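Local coordinates for protein thermostable carboxypeptidase 1 (PDB 1KA2) that removes amino acids one after another from the C-terminus of peptides, with broad specificity, as a cobalt-dependent homodimeric metallopeptidase, at residues E173-V178 with T422-T427; K181-L186 with Y359-L364; N343-D348 with D355-N360. All coordinates share one frame; numbering follows the deposited sequence.

Contact 1: residues E173-V178 with T422-T427; sequences EKMFEV and TYTIGT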
loop_
_atom_site.group_PDB
_atom_site.type_symbol
_atom_site.label_atom_id
_atom_site.label_comp_id
_atom_site.label_asym_id
_atom_site.label_seq_id
_atom_site.Cartn_x
_atom_site.Cartn_y
_atom_site.Cartn_z
ATOM N N GLU A 173 -39.116 -2.011 8.682
ATOM C CA GLU A 173 -40.276 -2.740 9.178
ATOM C C GLU A 173 -41.136 -3.167 7.998
ATOM O O GLU A 173 -41.632 -4.292 7.952
ATOM C CB GLU A 173 -41.074 -1.839 10.113
ATOM C CG GLU A 173 -42.159 -2.530 10.909
ATOM C CD GLU A 173 -42.700 -1.623 11.994
ATOM O OE1 GLU A 173 -43.175 -0.521 11.653
ATOM O OE2 GLU A 173 -42.641 -2.004 13.182
ATOM N N LYS A 174 -41.281 -2.262 7.036
ATOM C CA LYS A 174 -42.084 -2.497 5.839
ATOM C C LYS A 174 -41.585 -3.576 4.874
ATOM O O LYS A 174 -42.337 -4.485 4.514
ATOM C CB LYS A 174 -42.240 -1.195 5.047
ATOM C CG LYS A 174 -42.655 -1.441 3.591
ATOM C CD LYS A 174 -42.031 -0.430 2.632
ATOM C CE LYS A 174 -42.216 -0.857 1.174
ATOM N NZ LYS A 174 -41.442 -2.089 0.823
ATOM N N MET A 175 -40.338 -3.457 4.421
ATOM C CA MET A 175 -39.811 -4.427 3.472
ATOM C C MET A 175 -39.890 -5.843 4.012
ATOM O O MET A 175 -40.201 -6.778 3.276
ATOM C CB MET A 175 -38.365 -4.090 3.081
ATOM C CG MET A 175 -37.369 -4.105 4.214
ATOM S SD MET A 175 -35.691 -3.686 3.657
ATOM C CE MET A 175 -34.715 -4.340 5.020
ATOM N N PHE A 176 -39.620 -6.004 5.302
ATOM C CA PHE A 176 -39.662 -7.328 5.900
ATOM C C PHE A 176 -41.077 -7.887 6.066
ATOM O O PHE A 176 -41.251 -9.100 6.195
ATOM C CB PHE A 176 -38.913 -7.322 7.238
ATOM C CG PHE A 176 -37.428 -7.503 7.092
ATOM C CD1 PHE A 176 -36.540 -6.560 7.605
ATOM C CD2 PHE A 176 -36.917 -8.623 6.438
ATOM C CE1 PHE A 176 -35.156 -6.730 7.473
ATOM C CE2 PHE A 176 -35.536 -8.804 6.300
ATOM C CZ PHE A 176 -34.656 -7.852 6.820
ATOM N N GLU A 177 -42.081 -7.012 6.067
ATOM C CA GLU A 177 -43.468 -7.458 6.180
ATOM C C GLU A 177 -43.841 -8.108 4.852
ATOM O O GLU A 177 -44.396 -9.205 4.816
ATOM C CB GLU A 177 -44.397 -6.271 6.467
ATOM C CG GLU A 177 -44.155 -5.634 7.827
ATOM C CD GLU A 177 -45.100 -4.485 8.125
ATOM O OE1 GLU A 177 -45.175 -3.546 7.305
ATOM O OE2 GLU A 177 -45.758 -4.515 9.187
ATOM N N VAL A 178 -43.517 -7.417 3.763
ATOM C CA VAL A 178 -43.787 -7.906 2.419
ATOM C C VAL A 178 -43.066 -9.228 2.177
ATOM O O VAL A 178 -43.554 -10.086 1.440
ATOM C CB VAL A 178 -43.323 -6.880 1.365
ATOM C CG1 VAL A 178 -43.308 -7.512 -0.021
ATOM C CG2 VAL A 178 -44.237 -5.671 1.393
ATOM N N THR A 422 -28.897 -3.187 5.634
ATOM C CA THR A 422 -28.414 -2.725 4.335
ATOM C C THR A 422 -28.156 -3.898 3.389
ATOM O O THR A 422 -28.184 -3.720 2.170
ATOM C CB THR A 422 -27.112 -1.901 4.463
ATOM O OG1 THR A 422 -26.112 -2.683 5.123
ATOM C CG2 THR A 422 -27.362 -0.631 5.245
ATOM N N TYR A 423 -27.897 -5.093 3.928
ATOM C CA TYR A 423 -27.671 -6.261 3.060
ATOM C C TYR A 423 -28.961 -6.659 2.324
ATOM O O TYR A 423 -28.939 -6.953 1.121
ATOM C CB TYR A 423 -27.183 -7.490 3.850
ATOM C CG TYR A 423 -25.749 -7.423 4.366
ATOM C CD1 TYR A 423 -25.479 -7.064 5.686
ATOM C CD2 TYR A 423 -24.671 -7.775 3.547
ATOM C CE1 TYR A 423 -24.178 -7.064 6.180
ATOM C CE2 TYR A 423 -23.368 -7.777 4.034
ATOM C CZ TYR A 423 -23.132 -7.422 5.351
ATOM O OH TYR A 423 -21.853 -7.419 5.844
ATOM N N THR A 424 -30.078 -6.681 3.054
ATOM C CA THR A 424 -31.368 -7.053 2.469
ATOM C C THR A 424 -31.745 -6.029 1.404
ATOM O O THR A 424 -32.238 -6.387 0.340
ATOM C CB THR A 424 -32.473 -7.130 3.557
ATOM O OG1 THR A 424 -32.175 -8.213 4.448
ATOM C CG2 THR A 424 -33.851 -7.353 2.931
ATOM N N ILE A 425 -31.494 -4.754 1.698
ATOM C CA ILE A 425 -31.790 -3.666 0.768
ATOM C C ILE A 425 -31.103 -3.924 -0.569
ATOM O O ILE A 425 -31.696 -3.722 -1.634
ATOM C CB ILE A 425 -31.306 -2.310 1.307
ATOM C CG1 ILE A 425 -32.134 -1.925 2.534
ATOM C CG2 ILE A 425 -31.382 -1.254 0.204
ATOM C CD1 ILE A 425 -31.764 -0.573 3.122
ATOM N N GLY A 426 -29.838 -4.343 -0.508
ATOM C CA GLY A 426 -29.102 -4.641 -1.723
ATOM C C GLY A 426 -29.708 -5.792 -2.502
ATOM O O GLY A 426 -29.855 -5.711 -3.722
ATOM N N THR A 427 -30.050 -6.879 -1.810
ATOM C CA THR A 427 -30.648 -8.037 -2.491
ATOM C C THR A 427 -31.948 -7.574 -3.158
ATOM O O THR A 427 -32.165 -7.800 -4.349
ATOM C CB THR A 427 -31.003 -9.182 -1.501
ATOM O OG1 THR A 427 -32.078 -8.755 -0.652
ATOM C CG2 THR A 427 -29.795 -9.538 -0.630
#

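Contact 2: residues K181-L186 with Y359-L364; sequences KKLKPL and YNFHIL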
loop_
_atom_site.group_PDB
_atom_site.type_symbol
_atom_site.label_atom_id
_atom_site.label_comp_id
_atom_site.label_asym_id
_atom_site.label_seq_id
_atom_site.Cartn_x
_atom_site.Cartn_y
_atom_site.Cartn_z
ATOM N N LYS A 181 -44.732 -12.305 4.379
ATOM C CA LYS A 181 -46.030 -12.794 3.908
ATOM C C LYS A 181 -46.001 -13.286 2.457
ATOM O O LYS A 181 -46.832 -14.101 2.049
ATOM C CB LYS A 181 -47.087 -11.695 4.051
ATOM C CG LYS A 181 -47.090 -10.992 5.416
ATOM C CD LYS A 181 -47.522 -11.902 6.570
ATOM C CE LYS A 181 -49.032 -12.120 6.592
ATOM N NZ LYS A 181 -49.463 -12.879 7.802
ATOM N N LYS A 182 -45.034 -12.809 1.681
ATOM C CA LYS A 182 -44.952 -13.202 0.285
ATOM C C LYS A 182 -43.739 -14.042 -0.093
ATOM O O LYS A 182 -43.835 -14.919 -0.952
ATOM C CB LYS A 182 -45.032 -11.943 -0.579
ATOM C CG LYS A 182 -46.259 -11.117 -0.225
ATOM C CD LYS A 182 -46.465 -9.907 -1.114
ATOM C CE LYS A 182 -47.763 -9.202 -0.730
ATOM N NZ LYS A 182 -47.983 -7.965 -1.516
ATOM N N LEU A 183 -42.604 -13.793 0.552
ATOM C CA LEU A 183 -41.389 -14.545 0.251
ATOM C C LEU A 183 -41.331 -15.839 1.048
ATOM O O LEU A 183 -40.908 -16.868 0.543
ATOM C CB LEU A 183 -40.151 -13.698 0.566
ATOM C CG LEU A 183 -38.876 -13.911 -0.256
ATOM C CD1 LEU A 183 -37.738 -13.181 0.439
ATOM C CD2 LEU A 183 -38.547 -15.380 -0.390
ATOM N N LYS A 184 -41.763 -15.784 2.300
ATOM C CA LYS A 184 -41.744 -16.961 3.170
ATOM C C LYS A 184 -42.469 -18.160 2.549
ATOM O O LYS A 184 -41.906 -19.253 2.443
ATOM C CB LYS A 184 -42.377 -16.628 4.531
ATOM C CG LYS A 184 -41.720 -17.324 5.723
ATOM C CD LYS A 184 -41.645 -18.834 5.536
ATOM C CE LYS A 184 -40.948 -19.516 6.710
ATOM N NZ LYS A 184 -40.719 -20.965 6.452
ATOM N N PRO A 185 -43.735 -17.973 2.137
ATOM C CA PRO A 185 -44.457 -19.101 1.541
ATOM C C PRO A 185 -43.742 -19.651 0.309
ATOM O O PRO A 185 -43.621 -20.869 0.140
ATOM C CB PRO A 185 -45.826 -18.503 1.224
ATOM C CG PRO A 185 -45.507 -17.062 0.948
ATOM C CD PRO A 185 -44.527 -16.734 2.049
ATOM N N LEU A 186 -43.255 -18.749 -0.538
ATOM C CA LEU A 186 -42.546 -19.145 -1.750
ATOM C C LEU A 186 -41.424 -20.100 -1.373
ATOM O O LEU A 186 -41.165 -21.078 -2.074
ATOM C CB LEU A 186 -41.976 -17.911 -2.458
ATOM C CG LEU A 186 -41.913 -17.979 -3.987
ATOM C CD1 LEU A 186 -41.256 -16.721 -4.527
ATOM C CD2 LEU A 186 -41.144 -19.217 -4.423
ATOM N N TYR A 359 -31.407 -16.289 2.531
ATOM C CA TYR A 359 -30.543 -15.211 3.040
ATOM C C TYR A 359 -31.238 -14.098 3.824
ATOM O O TYR A 359 -30.887 -13.815 4.977
ATOM C CB TYR A 359 -29.762 -14.551 1.894
ATOM C CG TYR A 359 -28.740 -13.526 2.356
ATOM C CD1 TYR A 359 -27.503 -13.922 2.866
ATOM C CD2 TYR A 359 -29.017 -12.168 2.295
ATOM C CE1 TYR A 359 -26.560 -12.985 3.304
ATOM C CE2 TYR A 359 -28.091 -11.222 2.733
ATOM C CZ TYR A 359 -26.866 -11.636 3.235
ATOM O OH TYR A 359 -25.957 -10.700 3.659
ATOM N N ASN A 360 -32.211 -13.449 3.196
ATOM C CA ASN A 360 -32.890 -12.353 3.862
ATOM C C ASN A 360 -33.575 -12.671 5.205
ATOM O O ASN A 360 -33.884 -11.761 5.974
ATOM C CB ASN A 360 -33.857 -11.688 2.882
ATOM C CG ASN A 360 -33.124 -10.870 1.824
ATOM O OD1 ASN A 360 -32.233 -10.087 2.150
ATOM N ND2 ASN A 360 -33.497 -11.042 0.563
ATOM N N PHE A 361 -33.786 -13.949 5.511
ATOM C CA PHE A 361 -34.421 -14.286 6.780
ATOM C C PHE A 361 -33.375 -14.208 7.898
ATOM O O PHE A 361 -33.698 -13.991 9.070
ATOM C CB PHE A 361 -35.098 -15.666 6.697
ATOM C CG PHE A 361 -36.342 -15.675 5.830
ATOM C CD1 PHE A 361 -36.339 -16.271 4.572
ATOM C CD2 PHE A 361 -37.509 -15.058 6.266
ATOM C CE1 PHE A 361 -37.476 -16.256 3.758
ATOM C CE2 PHE A 361 -38.657 -15.036 5.460
ATOM C CZ PHE A 361 -38.638 -15.638 4.201
ATOM N N HIS A 362 -32.112 -14.352 7.516
ATOM C CA HIS A 362 -31.012 -14.245 8.470
ATOM C C HIS A 362 -30.912 -12.779 8.874
ATOM O O HIS A 362 -30.602 -12.456 10.018
ATOM C CB HIS A 362 -29.708 -14.702 7.816
ATOM C CG HIS A 362 -29.629 -16.179 7.608
ATOM N ND1 HIS A 362 -29.058 -17.030 8.531
ATOM C CD2 HIS A 362 -30.058 -16.960 6.588
ATOM C CE1 HIS A 362 -29.133 -18.271 8.086
ATOM N NE2 HIS A 362 -29.735 -18.256 6.909
ATOM N N ILE A 363 -31.195 -11.888 7.933
ATOM C CA ILE A 363 -31.131 -10.456 8.223
ATOM C C ILE A 363 -32.343 -9.970 9.042
ATOM O O ILE A 363 -32.202 -9.136 9.944
ATOM C CB ILE A 363 -31.031 -9.637 6.915
ATOM C CG1 ILE A 363 -29.843 -10.129 6.075
ATOM C CG2 ILE A 363 -30.882 -8.167 7.241
ATOM C CD1 ILE A 363 -28.469 -9.920 6.728
ATOM N N LEU A 364 -33.531 -10.486 8.719
ATOM C CA LEU A 364 -34.755 -10.112 9.444
ATOM C C LEU A 364 -34.609 -10.405 10.940
ATOM O O LEU A 364 -34.916 -9.564 11.772
ATOM C CB LEU A 364 -35.962 -10.872 8.871
ATOM C CG LEU A 364 -37.235 -11.009 9.725
ATOM C CD1 LEU A 364 -37.676 -9.656 10.246
ATOM C CD2 LEU A 364 -38.340 -11.651 8.881
#

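Contact 3: residues N343-D348 with D355-N360; sequences NIVRPD and DVVTYN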
loop_
_atom_site.group_PDB
_atom_site.type_symbol
_atom_site.label_atom_id
_atom_site.label_comp_id
_atom_site.label_asym_id
_atom_site.label_seq_id
_atom_site.Cartn_x
_atom_site.Cartn_y
_atom_site.Cartn_z
ATOM N N ASN A 343 -27.629 -22.540 -7.878
ATOM C CA ASN A 343 -28.903 -22.078 -7.345
ATOM C C ASN A 343 -29.516 -22.936 -6.261
ATOM O O ASN A 343 -30.709 -22.842 -5.997
ATOM C CB ASN A 343 -29.899 -21.929 -8.487
ATOM C CG ASN A 343 -29.586 -20.750 -9.377
ATOM O OD1 ASN A 343 -30.145 -19.678 -9.209
ATOM N ND2 ASN A 343 -28.672 -20.940 -10.322
ATOM N N ILE A 344 -28.707 -23.774 -5.632
ATOM C CA ILE A 344 -29.208 -24.614 -4.565
ATOM C C ILE A 344 -29.965 -23.754 -3.554
ATOM O O ILE A 344 -29.716 -22.550 -3.423
ATOM C CB ILE A 344 -28.049 -25.349 -3.874
ATOM C CG1 ILE A 344 -27.576 -26.493 -4.771
ATOM C CG2 ILE A 344 -28.478 -25.865 -2.512
ATOM C CD1 ILE A 344 -26.482 -27.324 -4.174
ATOM N N VAL A 345 -30.919 -24.369 -2.866
ATOM C CA VAL A 345 -31.697 -23.670 -1.854
ATOM C C VAL A 345 -31.764 -24.576 -0.648
ATOM O O VAL A 345 -32.212 -25.713 -0.746
ATOM C CB VAL A 345 -33.119 -23.355 -2.326
ATOM C CG1 VAL A 345 -33.914 -22.737 -1.180
ATOM C CG2 VAL A 345 -33.071 -22.396 -3.505
ATOM N N ARG A 346 -31.300 -24.076 0.490
ATOM C CA ARG A 346 -31.298 -24.878 1.696
ATOM C C ARG A 346 -31.186 -24.048 2.962
ATOM O O ARG A 346 -30.181 -23.385 3.202
ATOM C CB ARG A 346 -30.156 -25.900 1.622
ATOM C CG ARG A 346 -29.433 -26.167 2.925
ATOM C CD ARG A 346 -27.957 -25.824 2.775
ATOM N NE ARG A 346 -27.284 -26.732 1.852
ATOM C CZ ARG A 346 -26.097 -26.497 1.296
ATOM N NH1 ARG A 346 -25.441 -25.373 1.562
ATOM N NH2 ARG A 346 -25.563 -27.391 0.473
ATOM N N PRO A 347 -32.242 -24.052 3.784
ATOM C CA PRO A 347 -32.150 -23.271 5.015
ATOM C C PRO A 347 -31.003 -23.886 5.808
ATOM O O PRO A 347 -30.874 -25.110 5.867
ATOM C CB PRO A 347 -33.523 -23.482 5.664
ATOM C CG PRO A 347 -33.968 -24.813 5.123
ATOM C CD PRO A 347 -33.547 -24.728 3.677
ATOM N N ASP A 348 -30.149 -23.041 6.375
ATOM C CA ASP A 348 -29.004 -23.515 7.137
ATOM C C ASP A 348 -28.639 -22.456 8.172
ATOM O O ASP A 348 -29.158 -21.342 8.145
ATOM C CB ASP A 348 -27.813 -23.774 6.206
ATOM C CG ASP A 348 -27.004 -25.003 6.606
ATOM O OD1 ASP A 348 -27.003 -25.366 7.801
ATOM O OD2 ASP A 348 -26.353 -25.603 5.726
ATOM N N ASP A 355 -28.390 -19.351 0.741
ATOM C CA ASP A 355 -28.738 -19.219 -0.667
ATOM C C ASP A 355 -29.499 -17.903 -0.734
ATOM O O ASP A 355 -29.800 -17.316 0.307
ATOM C CB ASP A 355 -29.679 -20.344 -1.076
ATOM C CG ASP A 355 -30.925 -20.374 -0.223
ATOM O OD1 ASP A 355 -30.882 -20.972 0.873
ATOM O OD2 ASP A 355 -31.930 -19.760 -0.639
ATOM N N VAL A 356 -29.846 -17.454 -1.934
ATOM C CA VAL A 356 -30.549 -16.182 -2.079
ATOM C C VAL A 356 -31.991 -16.121 -1.555
ATOM O O VAL A 356 -32.508 -15.028 -1.275
ATOM C CB VAL A 356 -30.600 -15.736 -3.540
ATOM C CG1 VAL A 356 -29.212 -15.726 -4.130
ATOM C CG2 VAL A 356 -31.524 -16.651 -4.318
ATOM N N VAL A 357 -32.644 -17.275 -1.442
ATOM C CA VAL A 357 -34.024 -17.312 -0.972
ATOM C C VAL A 357 -34.101 -17.283 0.558
ATOM O O VAL A 357 -34.959 -16.615 1.126
ATOM C CB VAL A 357 -34.751 -18.562 -1.525
ATOM C CG1 VAL A 357 -36.244 -18.483 -1.216
ATOM C CG2 VAL A 357 -34.534 -18.655 -3.026
ATOM N N THR A 358 -33.179 -17.980 1.217
ATOM C CA THR A 358 -33.139 -18.025 2.679
ATOM C C THR A 358 -32.304 -16.892 3.309
ATOM O O THR A 358 -32.484 -16.564 4.483
ATOM C CB THR A 358 -32.571 -19.386 3.175
ATOM O OG1 THR A 358 -31.180 -19.490 2.832
ATOM C CG2 THR A 358 -33.327 -20.544 2.531
ATOM N N TYR A 359 -31.407 -16.289 2.531
ATOM C CA TYR A 359 -30.543 -15.211 3.040
ATOM C C TYR A 359 -31.238 -14.098 3.824
ATOM O O TYR A 359 -30.887 -13.815 4.977
ATOM C CB TYR A 359 -29.762 -14.551 1.894
ATOM C CG TYR A 359 -28.740 -13.526 2.356
ATOM C CD1 TYR A 359 -27.503 -13.922 2.866
ATOM C CD2 TYR A 359 -29.017 -12.168 2.295
ATOM C CE1 TYR A 359 -26.560 -12.985 3.304
ATOM C CE2 TYR A 359 -28.091 -11.222 2.733
ATOM C CZ TYR A 359 -26.866 -11.636 3.235
ATOM O OH TYR A 359 -25.957 -10.700 3.659
ATOM N N ASN A 360 -32.211 -13.449 3.196
ATOM C CA ASN A 360 -32.890 -12.353 3.862
ATOM C C ASN A 360 -33.575 -12.671 5.205
ATOM O O ASN A 360 -33.884 -11.761 5.974
ATOM C CB ASN A 360 -33.857 -11.688 2.882
ATOM C CG ASN A 360 -33.124 -10.870 1.824
ATOM O OD1 ASN A 360 -32.233 -10.087 2.150
ATOM N ND2 ASN A 360 -33.497 -11.042 0.563
HETATM O O HOH W 1 -29.938 -20.184 4.966
#

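Contact 1: residues E173-V178 with T422-T427
M175 and I425 mark the crossing point of two helices: their CA atoms are 8.5 Å apart, and the segments 173-178 and 422-427 cross at 56° with axes 11.3 Å apart at closest approach. M175 does most of the bridging. Its CG sits between the backbone N and the carbonyl carbon (chi1 62°), and from there the chain runs straight out, carrying the thioether across the gap to helix 421-440. The methyl CE lies against T424 CG2 at 3.8 Å, the two side chains slanting across one another. One atom back, SD reaches I425 CG1 at 4.1 Å, and here the side chains cross nearly at a right angle. F176 leaves its helix to one side, yet the far end of the ring swings round to T424 from the opposite direction, bringing CZ to 3.5 Å from T424 OG1. M175 CE and F176 CZ thus meet T424 next to each other. With T424 CG2 anti to the backbone N, the methyl is turned to M175 while the hydroxyl is left for N360 of helix 359-375, to whose OD1 it hydrogen-bonds. T427, one turn on, donates from OG1 to T424 O at 2.6 Å and is itself bonded to N360 ND2. An alanine in place of M175 would probably strip the T424 methyl and I425 CG1 of the thioether they lean on and open a gap between the helices. M485 also packs on M175 and I425, and the I425 side chain stands about 7 Å from that of the metal ligand E299. The chemistry is therefore divided: carbon and sulfur join the two helices with no hydrogen bond across, while the buried hydroxyls of T424 and T427 are both met by N360.

Contact 2: residues K181-L186 with Y359-L364
F361 points its ring end-on at the backbone of K184, with CZ as the leading atom, and so joins helix 359-375 to helix 169-192 at a place away from the metal site. CZ comes to 3.5 Å from K184 CA, a slanting approach. K184 N, by contrast, lies in the plane of the ring at its edge, 3.7 Å from CZ, and the carbonyl carbon of L183 is likewise at the edge, near that plane. F361 gets there with CG anti to its carbonyl carbon (chi1 -71°), which aims the ring straight across from helix 359-375. K184 crosses the phenylalanine side chain at about a right angle, its CG 3.8 Å from CZ and from CE2 of F361. The lysine chain bends at its second torsion (chi2 -54°) and heads away, so its methylenes touch the ring while the ammonium group goes to D188, one turn further along its own helix, in a salt bridge. Beyond the other side of the ring tip stands L183, directed at the partner helix; its CD2 approaches F361 CE1 more loosely, at 4.4 Å. L187 of the same helix also packs on F361, and F490 of helix 488-498 touches both L183 and N360. P185 has no N-H to offer the preceding turn, and helix 169-192 is kinked there, right beside the residues that receive the ring. No hydrogen bond links the two segments; F361 is buried against main chain and aliphatic carbon on one helix. K184 gives its methylenes to this apolar joint, and the salt bridge to D188 probably offsets its charge away from the ring.

Contact 3: residues N343-D348 with D355-N360
D355 and R346 make the polar clasp of this contact: the backbone N of R346 donates to D355 OD1 at 3.2 Å and 160°, coming from well above the carboxylate plane. This is the tight part. D355 CB lies 3.2 Å from I344 O, and V345 CG1 rests 3.6 Å from D355 OD2. The buried carboxylate is gripped by its own chain as well. OD2 takes T358 N at 2.9 Å, with a weak bond from V357 N; T358 OG1 donates to D355 OD1 at a modelled 2.5 Å, so short that the exact length is doubtful. With CG set between the backbone N and the carbonyl carbon (chi1 57°), the carboxylate can reach both the 343-348 loop and its own following turn. Next to it V345 CG2 meets V357 CG2 at 4.0 Å, closing an apolar patch shared with Y498.

Looser is the end at P347 and D348. T358 CG2 only brushes P347 CA at 3.9 Å, and a water fills in, accepting from D348 N and donating to T358 OG1 at 2.6 Å. R346 turns away here, its guanidinium salt-bridged to E203 instead of D355. The bond from T358 N to OD2 makes an Asx motif at the entry to helix 359-375, and D355 is the last residue of the predicted I/NRXXA/SD motif of this M32 peptidase.

How the contacts relate
All three contacts are buried, but contact 3 shades into partly exposed ground at R346 and P347, and contact 2 at K184, whereas every touching residue of contact 1 is buried. Contacts 1 and 2 both draw on helix 169-192, placing different turns of it against helices 421-440 and 359-375; contacts 2 and 3 meet in the start of helix 359-375, where L183 also touches V357. N360 ties that helix to contact 1. Chemistry follows place: contact 1 rests on a thioether, methyls and a ring, contact 2 on a ring against main chain and methylenes, while contact 3 depends on a carboxylate, backbone donors and a water. Only contact 1 comes near the metal site.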